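Local coordinates for protein ornithine carbamoyltransferase (Giardia intestinalis, PDB 3GRF) that probably interconverts ornithine plus carbamoyl phosphate with citrulline plus phosphate, a step of the arginine degradation pathway, at residues T64-L69 with A316-F321. Sequence-based numbering, arbitrary orientation.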
# COMPACT_ATOMS: atom_id res chain seq x y z
N THR A 64 6.51 3.70 7.49
CA THR A 64 7.84 3.29 7.93
C THR A 64 7.87 2.94 9.41
O THR A 64 8.55 1.96 9.81
CB THR A 64 8.88 4.40 7.61
OG1 THR A 64 8.81 4.69 6.23
CG2 THR A 64 10.35 3.90 7.88
N ALA A 65 7.13 3.71 10.23
CA ALA A 65 7.10 3.49 11.68
C ALA A 65 6.61 2.10 11.93
O ALA A 65 7.23 1.36 12.71
CB ALA A 65 6.24 4.52 12.42
N MET A 66 5.56 1.68 11.21
CA MET A 66 4.98 0.36 11.47
C MET A 66 5.89 -0.74 11.06
O MET A 66 6.02 -1.72 11.77
CB MET A 66 3.60 0.17 10.81
CG MET A 66 2.48 1.07 11.38
SD MET A 66 2.02 0.72 13.10
CE MET A 66 1.42 -0.94 12.89
N THR A 67 6.55 -0.59 9.91
CA THR A 67 7.56 -1.58 9.47
C THR A 67 8.66 -1.73 10.51
O THR A 67 9.14 -2.84 10.79
CB THR A 67 8.16 -1.18 8.12
OG1 THR A 67 7.09 -1.04 7.18
CG2 THR A 67 9.17 -2.22 7.60
N ARG A 68 9.07 -0.62 11.10
CA ARG A 68 10.18 -0.66 12.08
C ARG A 68 9.85 -1.35 13.39
O ARG A 68 10.74 -1.77 14.12
CB ARG A 68 10.73 0.73 12.32
CG ARG A 68 11.58 1.19 11.14
CD ARG A 68 11.97 2.64 11.26
NE ARG A 68 13.08 2.88 12.19
CZ ARG A 68 14.35 3.05 11.84
NH1 ARG A 68 14.71 2.96 10.57
NH2 ARG A 68 15.28 3.28 12.78
N LEU A 69 8.54 -1.40 13.66
CA LEU A 69 7.93 -1.98 14.85
C LEU A 69 7.50 -3.37 14.50
O LEU A 69 7.19 -4.14 15.38
CB LEU A 69 6.72 -1.14 15.25
CG LEU A 69 6.68 -0.11 16.37
CD1 LEU A 69 7.98 0.20 17.03
CD2 LEU A 69 6.01 1.16 15.86
N ALA A 316 6.74 5.96 18.50
CA ALA A 316 6.48 6.10 19.94
C ALA A 316 5.01 6.24 20.16
O ALA A 316 4.42 5.61 21.02
CB ALA A 316 7.23 7.30 20.52
N VAL A 317 4.37 7.14 19.42
CA VAL A 317 2.95 7.30 19.60
C VAL A 317 2.10 6.05 19.30
O VAL A 317 1.21 5.70 20.08
CB VAL A 317 2.45 8.45 18.70
CG1 VAL A 317 0.97 8.50 18.77
CG2 VAL A 317 3.11 9.76 19.16
N LEU A 318 2.38 5.40 18.17
CA LEU A 318 1.71 4.15 17.77
C LEU A 318 1.95 3.09 18.82
O LEU A 318 1.05 2.48 19.30
CB LEU A 318 2.19 3.69 16.38
CG LEU A 318 1.78 4.69 15.25
CD1 LEU A 318 2.48 4.46 13.91
CD2 LEU A 318 0.26 4.67 15.04
N ASP A 319 3.19 2.89 19.22
CA ASP A 319 3.51 1.89 20.22
C ASP A 319 2.70 2.08 21.48
O ASP A 319 2.06 1.15 21.97
CB ASP A 319 5.00 1.96 20.57
CG ASP A 319 5.39 0.88 21.56
OD1 ASP A 319 5.41 -0.29 21.12
OD2 ASP A 319 5.62 1.20 22.75
N PHE A 320 2.74 3.30 22.00
CA PHE A 320 2.01 3.66 23.19
C PHE A 320 0.52 3.43 23.05
O PHE A 320 -0.09 2.93 23.96
CB PHE A 320 2.28 5.13 23.48
CG PHE A 320 1.76 5.61 24.79
CD1 PHE A 320 2.31 5.14 25.98
CD2 PHE A 320 0.80 6.59 24.85
CE1 PHE A 320 1.87 5.63 27.18
CE2 PHE A 320 0.36 7.08 26.05
CZ PHE A 320 0.90 6.60 27.22
N PHE A 321 -0.11 3.85 21.95
CA PHE A 321 -1.58 3.67 21.88
C PHE A 321 -1.97 2.23 21.60
O PHE A 321 -3.05 1.79 21.99
CB PHE A 321 -2.24 4.67 20.90
CG PHE A 321 -2.46 6.04 21.52
CD1 PHE A 321 -3.66 6.35 22.13
CD2 PHE A 321 -1.43 6.96 21.59
CE1 PHE A 321 -3.85 7.59 22.73
CE2 PHE A 321 -1.60 8.19 22.21
CZ PHE A 321 -2.82 8.51 22.80
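Leu318 reaches from the C-terminal helix 303-322 onto helix 56-69, where it meets Ala65 and Met66. The pair illustrates how the two-domain transcarbamoylase fold brings its last helix back to the carbamoyl-phosphate domain, with 246 residues between the segments.

Apolar contact carries the meeting, and a single methyl group, CD1 of Leu318, makes both touches. It lies 4.0 Å from CB of Ala65, whose short side chain points at the opposing helix. CA of Met66 is 8.0 Å from CA of Leu318, and both side chains fill the space between the backbones. With CG beside its own backbone N (chi1 -66°), the chain of Met66 bends again at chi2, which brings SD in to the leucine; chi3 then turns CE away from CD1. The two side chains cross at about a right angle.

Charge appears at the border of this buried patch, where the carboxylate of Asp319 is held by two salt bridges, OD2 to Arg27 and OD1 to Arg41. Nearby on helix 56-69, Thr64 and Thr67 pack against Met100 and His72 of a second subunit. Within the patch, SD of Met66 rests 3.9 Å from CD1 of Leu318.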